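PDB 4L8N: PDZ domain protein from Parabacteroides distasonis, which is of unknown function but combines N-terminal and C-terminal PDZ domains with a DUF4136 domain and binds magnesium ions. Local coordinates for residues S21-N26 with D138-G143; C129-T134 with W260-N265; Q189-F194 with L241-I246. All coordinates share one frame; numbering follows the deposited sequence.

Contact 1. Residues S21-N26 with D138-G143; sequences SKNWGN and DGVDFG
N23 of the loop 21-26 lies flat on the ring of F142, joining the first PDZ domain to the DUF4136 domain through two loops. Its CB sits over the centre of the phenyl ring, 3.5 Å from the centroid of F142 and close to the ring normal, a CH-pi contact. With chi1 at -49°, CG stands beside the backbone N and anti to the carbonyl carbon, and the amide that follows is stacked on the ring, the two planes 11° apart. CG passes 3.8 Å from F142 CZ, and OD1 remains near that same rim atom. At the tip, ND2 gives two hydrogen bonds to backbone carbonyls of the other loop: 2.8 Å to V140 O and 2.9 Å to D138 O. Both acceptors lie in the amide plane of N23, so the pair of bonds fixes the rotation of the group. The backbone of N23 adds a third link, since its O receives a nearly straight bond from F142 N at 2.9 Å. Alongside, D141 OD1 accepts from G143 N in an Asx turn, while D141 OD2 takes a hydrogen bond from a water 2.9 Å away that reaches K22 O and N26 N weakly. The W24 ring brings its edge to this turn, with CZ3 3.7 Å from G143 N; its NE1 is bonded to the carbonyl of Y48. The F142 ring also meets the ring of Y289 and touches L259 of strand 258-268, and the carboxylate of D138 pairs with R257. The direct polar links between the loops therefore all end on main-chain carbonyls: an uncharged amide and one peptide group read the backbone of 138-143, while the F142 ring supplies the apolar floor.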
ATOM      1  N   SER A  21      22.262  -1.231   2.416  1.00 68.09           N
ATOM      2  CA  SER A  21      21.779  -1.897   1.200  1.00 66.78           C
ATOM      3  C   SER A  21      22.729  -2.992   0.786  1.00 70.30           C
ATOM      4  O   SER A  21      23.931  -2.758   0.724  1.00 72.34           O
ATOM      5  CB  SER A  21      21.614  -0.888   0.064  1.00 69.93           C
ATOM      6  OG  SER A  21      21.557  -1.537  -1.196  1.00 77.20           O
ATOM      7  N   LYS A  22      22.197  -4.173   0.476  1.00 65.36           N
ATOM      8  CA  LYS A  22      22.988  -5.344   0.063  1.00 65.12           C
ATOM      9  C   LYS A  22      23.446  -5.248  -1.389  1.00 66.88           C
ATOM     10  O   LYS A  22      24.392  -5.942  -1.768  1.00 69.28           O
ATOM     11  CB  LYS A  22      22.181  -6.661   0.248  1.00 66.92           C
ATOM     12  CG  LYS A  22      21.572  -6.894   1.642  1.00 78.48           C
ATOM     13  CD  LYS A  22      22.602  -7.268   2.732  1.00 89.91           C
ATOM     14  CE  LYS A  22      22.051  -7.108   4.136  1.00 95.59           C
ATOM     15  NZ  LYS A  22      23.106  -7.270   5.176  1.00102.87           N
ATOM     16  N   ASN A  23      22.792  -4.401  -2.197  1.00 58.88           N
ATOM     17  CA  ASN A  23      23.057  -4.303  -3.628  1.00 57.23           C
ATOM     18  C   ASN A  23      23.804  -3.032  -4.046  1.00 58.70           C
ATOM     19  O   ASN A  23      24.119  -2.874  -5.229  1.00 57.86           O
ATOM     20  CB  ASN A  23      21.735  -4.390  -4.380  1.00 58.02           C
ATOM     21  CG  ASN A  23      20.880  -5.551  -3.935  1.00 72.90           C
ATOM     22  OD1 ASN A  23      19.993  -5.406  -3.100  1.00 64.87           O
ATOM     23  ND2 ASN A  23      21.188  -6.741  -4.408  1.00 64.49           N
ATOM     24  N   TRP A  24      24.109  -2.143  -3.096  1.00 54.11           N
ATOM     25  CA  TRP A  24      24.814  -0.894  -3.389  1.00 52.68           C
ATOM     26  C   TRP A  24      25.711  -0.465  -2.254  1.00 58.93           C
ATOM     27  O   TRP A  24      25.205  -0.028  -1.213  1.00 58.48           O
ATOM     28  CB  TRP A  24      23.837   0.246  -3.719  1.00 48.88           C
ATOM     29  CG  TRP A  24      24.521   1.407  -4.378  1.00 49.23           C
ATOM     30  CD1 TRP A  24      24.676   2.662  -3.873  1.00 51.59           C
ATOM     31  CD2 TRP A  24      25.281   1.370  -5.599  1.00 49.22           C
ATOM     32  NE1 TRP A  24      25.435   3.428  -4.727  1.00 50.47           N
ATOM     33  CE2 TRP A  24      25.828   2.661  -5.788  1.00 52.04           C
ATOM     34  CE3 TRP A  24      25.523   0.382  -6.569  1.00 50.19           C
ATOM     35  CZ2 TRP A  24      26.564   3.001  -6.922  1.00 51.20           C
ATOM     36  CZ3 TRP A  24      26.261   0.723  -7.689  1.00 51.92           C
ATOM     37  CH2 TRP A  24      26.758   2.024  -7.863  1.00 52.28           C
ATOM     38  N   GLY A  25      27.025  -0.575  -2.486  1.00 58.07           N
ATOM     39  CA  GLY A  25      28.077  -0.182  -1.553  1.00 60.29           C
ATOM     40  C   GLY A  25      27.834  -0.562  -0.108  1.00 66.39           C
ATOM     41  O   GLY A  25      27.882   0.302   0.769  1.00 65.87           O
ATOM     42  N   ASN A  26      27.561  -1.860   0.139  1.00 64.67           N
ATOM     43  CA  ASN A  26      27.279  -2.393   1.470  1.00 65.40           C
ATOM     44  C   ASN A  26      28.429  -2.119   2.463  1.00 72.27           C
ATOM     45  O   ASN A  26      29.605  -2.366   2.159  1.00 72.13           O
ATOM     46  CB  ASN A  26      26.980  -3.888   1.403  1.00 63.91           C
ATOM     47  CG  ASN A  26      26.216  -4.415   2.597  1.00 82.60           C
ATOM     48  OD1 ASN A  26      25.616  -3.660   3.372  1.00 70.31           O
ATOM     49  ND2 ASN A  26      26.183  -5.735   2.752  1.00 77.30           N
ATOM     50  N   ASP A 138      18.793 -11.607  -3.471  1.00 56.08           N
ATOM     51  CA  ASP A 138      20.190 -11.948  -3.792  1.00 56.47           C
ATOM     52  C   ASP A 138      21.035 -10.692  -3.600  1.00 60.33           C
ATOM     53  O   ASP A 138      20.628  -9.607  -4.023  1.00 57.11           O
ATOM     54  CB  ASP A 138      20.322 -12.503  -5.223  1.00 57.93           C
ATOM     55  CG  ASP A 138      19.447 -13.710  -5.518  1.00 72.45           C
ATOM     56  OD1 ASP A 138      19.154 -14.484  -4.573  1.00 75.69           O
ATOM     57  OD2 ASP A 138      19.058 -13.887  -6.690  1.00 79.72           O
ATOM     58  N   GLY A 139      22.180 -10.849  -2.947  1.00 59.96           N
ATOM     59  CA  GLY A 139      23.083  -9.746  -2.626  1.00 60.60           C
ATOM     60  C   GLY A 139      24.005  -9.299  -3.744  1.00 65.79           C
ATOM     61  O   GLY A 139      25.152  -8.914  -3.476  1.00 68.67           O
ATOM     62  N   VAL A 140      23.494  -9.300  -4.998  1.00 58.59           N
ATOM     63  CA  VAL A 140      24.237  -8.908  -6.180  1.00 57.09           C
ATOM     64  C   VAL A 140      24.437  -7.394  -6.225  1.00 61.79           C
ATOM     65  O   VAL A 140      23.492  -6.634  -6.023  1.00 61.90           O
ATOM     66  CB  VAL A 140      23.591  -9.455  -7.474  1.00 59.50           C
ATOM     67  CG1 VAL A 140      22.260  -8.785  -7.803  1.00 57.26           C
ATOM     68  CG2 VAL A 140      24.556  -9.368  -8.648  1.00 60.62           C
ATOM     69  N   ASP A 141      25.672  -6.959  -6.518  1.00 59.17           N
ATOM     70  CA  ASP A 141      25.984  -5.550  -6.686  1.00 58.13           C
ATOM     71  C   ASP A 141      25.381  -5.032  -8.014  1.00 61.07           C
ATOM     72  O   ASP A 141      25.655  -5.584  -9.084  1.00 61.49           O
ATOM     73  CB  ASP A 141      27.494  -5.289  -6.625  1.00 61.20           C
ATOM     74  CG  ASP A 141      27.768  -3.850  -6.229  1.00 78.04           C
ATOM     75  OD1 ASP A 141      27.749  -2.971  -7.123  1.00 76.22           O
ATOM     76  OD2 ASP A 141      27.862  -3.580  -5.017  1.00 90.59           O
ATOM     77  N   PHE A 142      24.544  -3.979  -7.927  1.00 55.52           N
ATOM     78  CA  PHE A 142      23.882  -3.341  -9.074  1.00 53.80           C
ATOM     79  C   PHE A 142      24.898  -2.724 -10.049  1.00 58.18           C
ATOM     80  O   PHE A 142      24.567  -2.518 -11.212  1.00 58.63           O
ATOM     81  CB  PHE A 142      22.841  -2.286  -8.620  1.00 53.42           C
ATOM     82  CG  PHE A 142      21.582  -2.844  -7.988  1.00 54.29           C
ATOM     83  CD1 PHE A 142      21.191  -4.169  -8.208  1.00 56.68           C
ATOM     84  CD2 PHE A 142      20.754  -2.035  -7.220  1.00 55.63           C
ATOM     85  CE1 PHE A 142      20.023  -4.678  -7.633  1.00 55.72           C
ATOM     86  CE2 PHE A 142      19.575  -2.547  -6.662  1.00 56.84           C
ATOM     87  CZ  PHE A 142      19.224  -3.866  -6.875  1.00 53.96           C
ATOM     88  N   GLY A 143      26.121  -2.489  -9.588  1.00 55.12           N
ATOM     89  CA  GLY A 143      27.214  -1.991 -10.420  1.00 55.87           C
ATOM     90  C   GLY A 143      27.674  -2.975 -11.491  1.00 61.43           C
ATOM     91  O   GLY A 143      28.415  -2.590 -12.393  1.00 61.73           O
TER
HETATM   92  O   HOH W   1      27.287  -4.259  -2.232  1.00 74.33           O

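Contact 2. Residues C129-T134 with W260-N265; sequences CPFKTT and WECEAN
W260 meets T133 where antiparallel strands 258-268 and 123-135 run side by side in a mixed sheet. The indole lies against the methyl, T133 CG2 being 3.4 Å from NE1 of W260, and NE1 itself is bonded to T292. E261 is the hydrogen-bonded partner of T134, its O receiving T134 N at 2.8 Å, while its carboxylate turns away to a salt bridge with R247. At C262 the chain forms a non-hydrogen-bonded pair with T133. Its SG, anti to the backbone N at chi1 -168°, packs 3.8 Å from F131 CB and approaches the F131 ring obliquely, a sulfur-aromatic contact. E263 pairs through both its backbone atoms: its O accepts from K132 N at 2.7 Å and its N donates to K132 O. A264 follows on the C262 side of the sheet, where its CB touches F131 CD1 at 3.6 Å; helix 274-285 covers this face, with H281, L284 and M285 against F131. The opposite face, carrying K132 and E263, looks to the second subunit; the E263 carboxylate has only a long, weak approach from K132 of that other chain. Beside P130, the centre of an inverse gamma turn, N265 N donates to P130 O at 3.3 Å. The N265 side chain turns back along its own strand, and ND2 of N265 reaches OE2 of E263 at 2.7 Å on the anti side, 20° out of the carboxylate plane.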
ATOM      1  N   CYS A 129       5.965   9.959  -0.902  1.00 56.06           N
ATOM      2  CA  CYS A 129       5.388   9.346  -2.110  1.00 55.77           C
ATOM      3  C   CYS A 129       4.957   7.910  -1.865  1.00 59.01           C
ATOM      4  O   CYS A 129       5.637   7.151  -1.152  1.00 58.56           O
ATOM      5  CB  CYS A 129       6.356   9.433  -3.279  1.00 55.92           C
ATOM      6  SG  CYS A 129       6.648  11.115  -3.865  1.00 59.56           S
ATOM      7  N   PRO A 130       3.826   7.503  -2.480  1.00 56.09           N
ATOM      8  CA  PRO A 130       3.336   6.133  -2.263  1.00 55.05           C
ATOM      9  C   PRO A 130       4.015   5.198  -3.243  1.00 54.33           C
ATOM     10  O   PRO A 130       3.406   4.692  -4.189  1.00 52.79           O
ATOM     11  CB  PRO A 130       1.822   6.270  -2.476  1.00 57.33           C
ATOM     12  CG  PRO A 130       1.694   7.382  -3.461  1.00 62.08           C
ATOM     13  CD  PRO A 130       2.930   8.249  -3.392  1.00 57.36           C
ATOM     14  N   PHE A 131       5.321   5.028  -3.038  1.00 50.27           N
ATOM     15  CA  PHE A 131       6.123   4.158  -3.884  1.00 49.28           C
ATOM     16  C   PHE A 131       6.452   2.876  -3.148  1.00 52.13           C
ATOM     17  O   PHE A 131       6.994   2.936  -2.046  1.00 51.88           O
ATOM     18  CB  PHE A 131       7.444   4.854  -4.319  1.00 49.90           C
ATOM     19  CG  PHE A 131       7.356   6.143  -5.110  1.00 50.41           C
ATOM     20  CD1 PHE A 131       6.211   6.457  -5.845  1.00 52.10           C
ATOM     21  CD2 PHE A 131       8.439   7.023  -5.160  1.00 50.38           C
ATOM     22  CE1 PHE A 131       6.136   7.643  -6.586  1.00 52.70           C
ATOM     23  CE2 PHE A 131       8.367   8.202  -5.909  1.00 52.86           C
ATOM     24  CZ  PHE A 131       7.215   8.509  -6.615  1.00 51.58           C
ATOM     25  N   LYS A 132       6.159   1.728  -3.751  1.00 47.61           N
ATOM     26  CA  LYS A 132       6.580   0.450  -3.204  1.00 47.93           C
ATOM     27  C   LYS A 132       7.835   0.067  -4.013  1.00 52.35           C
ATOM     28  O   LYS A 132       7.754  -0.098  -5.240  1.00 49.68           O
ATOM     29  CB  LYS A 132       5.454  -0.619  -3.250  1.00 50.70           C
ATOM     30  CG  LYS A 132       5.886  -2.054  -2.882  1.00 70.41           C
ATOM     31  CD  LYS A 132       6.026  -2.272  -1.364  1.00 87.29           C
ATOM     32  CE  LYS A 132       6.757  -3.561  -1.052  1.00103.59           C
ATOM     33  NZ  LYS A 132       8.247  -3.422  -1.092  1.00104.89           N
ATOM     34  N   THR A 133       9.001   0.013  -3.333  1.00 50.54           N
ATOM     35  CA  THR A 133      10.288  -0.304  -3.974  1.00 50.18           C
ATOM     36  C   THR A 133      10.760  -1.608  -3.402  1.00 52.86           C
ATOM     37  O   THR A 133      10.965  -1.727  -2.190  1.00 52.76           O
ATOM     38  CB  THR A 133      11.313   0.859  -3.834  1.00 50.20           C
ATOM     39  OG1 THR A 133      10.624   2.062  -4.146  1.00 47.02           O
ATOM     40  CG2 THR A 133      12.476   0.737  -4.806  1.00 45.40           C
ATOM     41  N   THR A 134      10.880  -2.604  -4.294  1.00 48.35           N
ATOM     42  CA  THR A 134      11.236  -3.990  -3.999  1.00 47.19           C
ATOM     43  C   THR A 134      12.436  -4.397  -4.809  1.00 51.23           C
ATOM     44  O   THR A 134      12.481  -4.162  -6.017  1.00 50.51           O
ATOM     45  CB  THR A 134      10.058  -4.911  -4.321  1.00 53.32           C
ATOM     46  OG1 THR A 134       8.827  -4.305  -3.917  1.00 53.88           O
ATOM     47  CG2 THR A 134      10.213  -6.292  -3.698  1.00 51.58           C
ATOM     48  N   TRP A 260      15.176  -4.892  -9.393  1.00 46.83           N
ATOM     49  CA  TRP A 260      14.581  -3.734  -8.752  1.00 47.50           C
ATOM     50  C   TRP A 260      13.263  -3.410  -9.440  1.00 52.91           C
ATOM     51  O   TRP A 260      13.167  -3.458 -10.689  1.00 51.55           O
ATOM     52  CB  TRP A 260      15.580  -2.556  -8.896  1.00 46.62           C
ATOM     53  CG  TRP A 260      15.213  -1.267  -8.210  1.00 46.22           C
ATOM     54  CD1 TRP A 260      15.667  -0.836  -6.998  1.00 48.90           C
ATOM     55  CD2 TRP A 260      14.499  -0.166  -8.785  1.00 44.93           C
ATOM     56  NE1 TRP A 260      15.228   0.439  -6.753  1.00 47.75           N
ATOM     57  CE2 TRP A 260      14.494   0.874  -7.827  1.00 48.05           C
ATOM     58  CE3 TRP A 260      13.841   0.040 -10.010  1.00 45.72           C
ATOM     59  CZ2 TRP A 260      13.890   2.106  -8.068  1.00 45.84           C
ATOM     60  CZ3 TRP A 260      13.186   1.241 -10.218  1.00 46.29           C
ATOM     61  CH2 TRP A 260      13.260   2.275  -9.277  1.00 46.33           C
ATOM     62  N   GLU A 261      12.247  -3.095  -8.616  1.00 50.11           N
ATOM     63  CA  GLU A 261      10.905  -2.755  -9.061  1.00 50.15           C
ATOM     64  C   GLU A 261      10.363  -1.672  -8.161  1.00 52.13           C
ATOM     65  O   GLU A 261      10.509  -1.749  -6.941  1.00 51.84           O
ATOM     66  CB  GLU A 261       9.991  -4.011  -9.061  1.00 52.49           C
ATOM     67  CG  GLU A 261       8.641  -3.828  -9.761  1.00 65.82           C
ATOM     68  CD  GLU A 261       7.754  -5.057  -9.898  1.00 82.50           C
ATOM     69  OE1 GLU A 261       8.208  -6.056 -10.495  1.00 70.09           O
ATOM     70  OE2 GLU A 261       6.578  -4.999  -9.473  1.00 77.13           O
ATOM     71  N   CYS A 262       9.799  -0.630  -8.773  1.00 48.48           N
ATOM     72  CA  CYS A 262       9.178   0.483  -8.075  1.00 48.63           C
ATOM     73  C   CYS A 262       7.791   0.688  -8.636  1.00 52.10           C
ATOM     74  O   CYS A 262       7.616   0.828  -9.856  1.00 50.53           O
ATOM     75  CB  CYS A 262      10.011   1.756  -8.148  1.00 49.77           C
ATOM     76  SG  CYS A 262       9.445   3.064  -7.021  1.00 54.05           S
ATOM     77  N   GLU A 263       6.795   0.601  -7.738  1.00 49.83           N
ATOM     78  CA  GLU A 263       5.379   0.707  -8.063  1.00 50.36           C
ATOM     79  C   GLU A 263       4.739   1.828  -7.271  1.00 54.19           C
ATOM     80  O   GLU A 263       4.827   1.873  -6.051  1.00 53.65           O
ATOM     81  CB  GLU A 263       4.664  -0.630  -7.775  1.00 51.86           C
ATOM     82  CG  GLU A 263       3.324  -0.806  -8.464  1.00 56.72           C
ATOM     83  CD  GLU A 263       2.558  -2.044  -8.047  1.00 74.91           C
ATOM     84  OE1 GLU A 263       3.004  -3.170  -8.366  1.00 70.61           O
ATOM     85  OE2 GLU A 263       1.483  -1.885  -7.431  1.00 79.85           O
ATOM     86  N   ALA A 264       4.127   2.746  -7.983  1.00 53.17           N
ATOM     87  CA  ALA A 264       3.374   3.858  -7.409  1.00 54.42           C
ATOM     88  C   ALA A 264       1.884   3.543  -7.518  1.00 57.69           C
ATOM     89  O   ALA A 264       1.397   3.167  -8.605  1.00 55.95           O
ATOM     90  CB  ALA A 264       3.701   5.157  -8.131  1.00 55.11           C
ATOM     91  N   ASN A 265       1.187   3.634  -6.377  1.00 54.80           N
ATOM     92  CA  ASN A 265      -0.252   3.422  -6.287  1.00 56.74           C
ATOM     93  C   ASN A 265      -0.870   4.662  -5.675  1.00 63.13           C
ATOM     94  O   ASN A 265      -0.659   4.975  -4.496  1.00 63.42           O
ATOM     95  CB  ASN A 265      -0.598   2.153  -5.527  1.00 60.09           C
ATOM     96  CG  ASN A 265      -0.229   0.915  -6.308  1.00 77.36           C
ATOM     97  OD1 ASN A 265      -0.894   0.553  -7.295  1.00 75.06           O
ATOM     98  ND2 ASN A 265       0.845   0.247  -5.877  1.00 56.26           N
TER

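Contact 3. Residues Q189-F194 with L241-I246; sequences QTFYFF and LLQFGI
F191 lays one face of its ring over G245, the residue directly across from it in the antiparallel strand pair. G245 CA is 3.8 Å from the F191 ring centroid and 16° off its normal, a CH-pi contact displaced toward the rim. The ring comes there because CG takes the crowded position between backbone N and carbonyl carbon (chi1 54°), and a CB on G245 would collide with CZ; this is aromatic rescue of glycine. Two hydrogen-bonded pairs join the strands, with G245 N bound to F191 O at 2.8 Å and Q243 N to F193 O at 2.8 Å. On the other face, F194 CD1 meets L242 CD1 at 3.8 Å, and Y192 CB comes to the edge of the F244 ring. One shell out, R247 makes a cation-pi contact with F191, and E261 and E263 also touch it. Helices 158-175 and 274-285 pack on the Y192 and F244 face, where E161 binds the hydroxyl of Y192. An alanine in place of F191 would probably uncover the backbone of G245 and leave R247 without its aromatic partner. The F194 ring meets that of Y240; its side chain is about 7 Å from that of D270, a magnesium-binding residue although no ion is bound to this chain here. Backbone hydrogen bonds thus set the register, while the F191 ring shields G245 and offers its pi system to the charge of R247.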
ATOM      1  N   GLN A 189      11.001  -2.632 -18.079  1.00 58.07           N
ATOM      2  CA  GLN A 189       9.592  -2.926 -18.331  1.00 58.90           C
ATOM      3  C   GLN A 189       8.699  -2.019 -17.489  1.00 63.38           C
ATOM      4  O   GLN A 189       8.947  -1.817 -16.303  1.00 60.35           O
ATOM      5  CB  GLN A 189       9.291  -4.405 -18.027  1.00 60.51           C
ATOM      6  CG  GLN A 189       8.034  -4.963 -18.711  1.00 84.15           C
ATOM      7  CD  GLN A 189       8.074  -6.483 -18.880  1.00101.98           C
ATOM      8  OE1 GLN A 189       7.908  -7.260 -17.918  1.00 86.42           O
ATOM      9  NE2 GLN A 189       8.292  -6.942 -20.119  1.00 94.05           N
ATOM     10  N   THR A 190       7.669  -1.448 -18.107  1.00 64.15           N
ATOM     11  CA  THR A 190       6.746  -0.603 -17.353  1.00 63.64           C
ATOM     12  C   THR A 190       5.364  -1.168 -17.414  1.00 67.44           C
ATOM     13  O   THR A 190       4.948  -1.769 -18.409  1.00 68.31           O
ATOM     14  CB  THR A 190       6.758   0.868 -17.763  1.00 71.26           C
ATOM     15  OG1 THR A 190       6.587   1.004 -19.172  1.00 74.99           O
ATOM     16  CG2 THR A 190       8.002   1.560 -17.315  1.00 72.38           C
ATOM     17  N   PHE A 191       4.680  -1.005 -16.306  1.00 61.73           N
ATOM     18  CA  PHE A 191       3.294  -1.362 -16.156  1.00 61.47           C
ATOM     19  C   PHE A 191       2.555  -0.125 -15.607  1.00 66.08           C
ATOM     20  O   PHE A 191       3.130   0.708 -14.904  1.00 63.20           O
ATOM     21  CB  PHE A 191       3.120  -2.627 -15.299  1.00 61.41           C
ATOM     22  CG  PHE A 191       3.770  -2.603 -13.937  1.00 60.29           C
ATOM     23  CD1 PHE A 191       5.150  -2.740 -13.802  1.00 61.83           C
ATOM     24  CD2 PHE A 191       3.001  -2.505 -12.787  1.00 58.89           C
ATOM     25  CE1 PHE A 191       5.743  -2.769 -12.537  1.00 61.17           C
ATOM     26  CE2 PHE A 191       3.591  -2.552 -11.531  1.00 60.17           C
ATOM     27  CZ  PHE A 191       4.957  -2.689 -11.412  1.00 58.36           C
ATOM     28  N   TYR A 192       1.302   0.024 -16.010  1.00 66.50           N
ATOM     29  CA  TYR A 192       0.462   1.167 -15.645  1.00 67.03           C
ATOM     30  C   TYR A 192      -1.001   0.782 -15.730  1.00 73.77           C
ATOM     31  O   TYR A 192      -1.367  -0.137 -16.463  1.00 72.75           O
ATOM     32  CB  TYR A 192       0.753   2.388 -16.554  1.00 67.44           C
ATOM     33  CG  TYR A 192       0.817   2.034 -18.023  1.00 69.24           C
ATOM     34  CD1 TYR A 192      -0.341   1.953 -18.792  1.00 72.46           C
ATOM     35  CD2 TYR A 192       2.029   1.715 -18.631  1.00 69.49           C
ATOM     36  CE1 TYR A 192      -0.296   1.561 -20.129  1.00 74.59           C
ATOM     37  CE2 TYR A 192       2.091   1.364 -19.980  1.00 71.25           C
ATOM     38  CZ  TYR A 192       0.923   1.285 -20.724  1.00 80.76           C
ATOM     39  OH  TYR A 192       0.962   0.917 -22.045  1.00 82.87           O
ATOM     40  N   PHE A 193      -1.825   1.500 -14.988  1.00 74.14           N
ATOM     41  CA  PHE A 193      -3.266   1.326 -14.932  1.00 77.17           C
ATOM     42  C   PHE A 193      -3.909   2.625 -14.485  1.00 80.55           C
ATOM     43  O   PHE A 193      -3.391   3.300 -13.594  1.00 77.54           O
ATOM     44  CB  PHE A 193      -3.635   0.173 -13.964  1.00 80.34           C
ATOM     45  CG  PHE A 193      -5.112  -0.078 -13.762  1.00 84.86           C
ATOM     46  CD1 PHE A 193      -5.808  -0.963 -14.591  1.00 90.11           C
ATOM     47  CD2 PHE A 193      -5.812   0.547 -12.727  1.00 88.17           C
ATOM     48  CE1 PHE A 193      -7.182  -1.209 -14.397  1.00 91.91           C
ATOM     49  CE2 PHE A 193      -7.193   0.310 -12.546  1.00 92.31           C
ATOM     50  CZ  PHE A 193      -7.858  -0.580 -13.369  1.00 90.99           C
ATOM     51  N   PHE A 194      -5.053   2.950 -15.098  1.00 79.94           N
ATOM     52  CA  PHE A 194      -5.897   4.080 -14.735  1.00 80.73           C
ATOM     53  C   PHE A 194      -7.352   3.754 -15.048  1.00 87.83           C
ATOM     54  O   PHE A 194      -7.718   3.540 -16.212  1.00 88.34           O
ATOM     55  CB  PHE A 194      -5.476   5.410 -15.380  1.00 82.10           C
ATOM     56  CG  PHE A 194      -6.245   6.575 -14.795  1.00 83.72           C
ATOM     57  CD1 PHE A 194      -5.871   7.136 -13.580  1.00 85.65           C
ATOM     58  CD2 PHE A 194      -7.383   7.069 -15.429  1.00 86.56           C
ATOM     59  CE1 PHE A 194      -6.609   8.181 -13.018  1.00 86.68           C
ATOM     60  CE2 PHE A 194      -8.110   8.121 -14.871  1.00 89.61           C
ATOM     61  CZ  PHE A 194      -7.713   8.673 -13.674  1.00 86.78           C
ATOM     62  N   LEU A 241      -8.331   5.229  -9.644  1.00 70.27           N
ATOM     63  CA  LEU A 241      -7.133   4.521  -9.187  1.00 68.12           C
ATOM     64  C   LEU A 241      -6.053   4.618 -10.247  1.00 66.91           C
ATOM     65  O   LEU A 241      -6.328   4.459 -11.450  1.00 65.20           O
ATOM     66  CB  LEU A 241      -7.420   3.039  -8.843  1.00 68.43           C
ATOM     67  CG  LEU A 241      -8.540   2.776  -7.838  1.00 74.52           C
ATOM     68  CD1 LEU A 241      -8.985   1.322  -7.880  1.00 76.30           C
ATOM     69  CD2 LEU A 241      -8.178   3.244  -6.431  1.00 73.00           C
ATOM     70  N   LEU A 242      -4.834   4.916  -9.794  1.00 60.99           N
ATOM     71  CA  LEU A 242      -3.678   5.038 -10.670  1.00 59.68           C
ATOM     72  C   LEU A 242      -2.561   4.113 -10.205  1.00 63.24           C
ATOM     73  O   LEU A 242      -2.152   4.129  -9.028  1.00 61.52           O
ATOM     74  CB  LEU A 242      -3.164   6.499 -10.767  1.00 58.53           C
ATOM     75  CG  LEU A 242      -2.170   6.811 -11.913  1.00 61.65           C
ATOM     76  CD1 LEU A 242      -2.391   8.223 -12.470  1.00 62.04           C
ATOM     77  CD2 LEU A 242      -0.700   6.658 -11.460  1.00 59.34           C
ATOM     78  N   GLN A 243      -2.035   3.357 -11.168  1.00 59.44           N
ATOM     79  CA  GLN A 243      -0.885   2.509 -10.952  1.00 58.80           C
ATOM     80  C   GLN A 243       0.185   2.854 -11.986  1.00 60.47           C
ATOM     81  O   GLN A 243      -0.121   3.064 -13.163  1.00 60.46           O
ATOM     82  CB  GLN A 243      -1.250   1.015 -11.007  1.00 60.75           C
ATOM     83  CG  GLN A 243      -0.061   0.114 -10.652  1.00 72.41           C
ATOM     84  CD  GLN A 243      -0.303  -1.345 -10.916  1.00 88.04           C
ATOM     85  OE1 GLN A 243      -0.513  -2.127  -9.990  1.00 82.38           O
ATOM     86  NE2 GLN A 243      -0.224  -1.749 -12.179  1.00 77.11           N
ATOM     87  N   PHE A 244       1.431   2.929 -11.536  1.00 54.42           N
ATOM     88  CA  PHE A 244       2.568   3.184 -12.411  1.00 53.20           C
ATOM     89  C   PHE A 244       3.790   2.493 -11.811  1.00 57.26           C
ATOM     90  O   PHE A 244       4.115   2.691 -10.640  1.00 58.27           O
ATOM     91  CB  PHE A 244       2.801   4.695 -12.670  1.00 53.86           C
ATOM     92  CG  PHE A 244       4.013   4.970 -13.524  1.00 54.68           C
ATOM     93  CD1 PHE A 244       4.052   4.576 -14.858  1.00 57.90           C
ATOM     94  CD2 PHE A 244       5.129   5.598 -12.994  1.00 55.87           C
ATOM     95  CE1 PHE A 244       5.199   4.777 -15.632  1.00 58.10           C
ATOM     96  CE2 PHE A 244       6.271   5.817 -13.777  1.00 58.06           C
ATOM     97  CZ  PHE A 244       6.302   5.387 -15.086  1.00 56.01           C
ATOM     98  N   GLY A 245       4.413   1.640 -12.605  1.00 53.22           N
ATOM     99  CA  GLY A 245       5.578   0.885 -12.171  1.00 52.23           C
ATOM    100  C   GLY A 245       6.711   0.793 -13.168  1.00 55.11           C
ATOM    101  O   GLY A 245       6.498   0.870 -14.384  1.00 54.57           O
ATOM    102  N   ILE A 246       7.939   0.652 -12.629  1.00 50.99           N
ATOM    103  CA  ILE A 246       9.178   0.438 -13.380  1.00 49.93           C
ATOM    104  C   ILE A 246       9.744  -0.912 -12.890  1.00 57.44           C
ATOM    105  O   ILE A 246       9.846  -1.140 -11.676  1.00 56.78           O
ATOM    106  CB  ILE A 246      10.205   1.617 -13.263  1.00 51.44           C
ATOM    107  CG1 ILE A 246       9.585   2.981 -13.648  1.00 51.29           C
ATOM    108  CG2 ILE A 246      11.484   1.350 -14.074  1.00 50.43           C
ATOM    109  CD1 ILE A 246      10.425   4.243 -13.209  1.00 51.79           C
TER

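Overall arrangement
Contacts 2 and 3 share one sheet, their centres about 10 Å apart: strands 240-250 and 258-268 follow each other in the chain and lie side by side, with probable hydrogen bonds from A264 N to F244 O (2.7 Å) and from I246 N to C262 O (2.8 Å). Contact 3 is nested within the loop that contact 2 closes. Contact 1 lies beside the N-terminal end of strand 258-268, its centre about 18 Å from that of contact 2, yet F142 CE2 comes within 4.3 Å of W260 CD1. The nearest atoms of contacts 1 and 3 are about 11 Å apart. Contact 3 reaches closest to the metal, its F194 side chain about 10 Å from a bound magnesium ion.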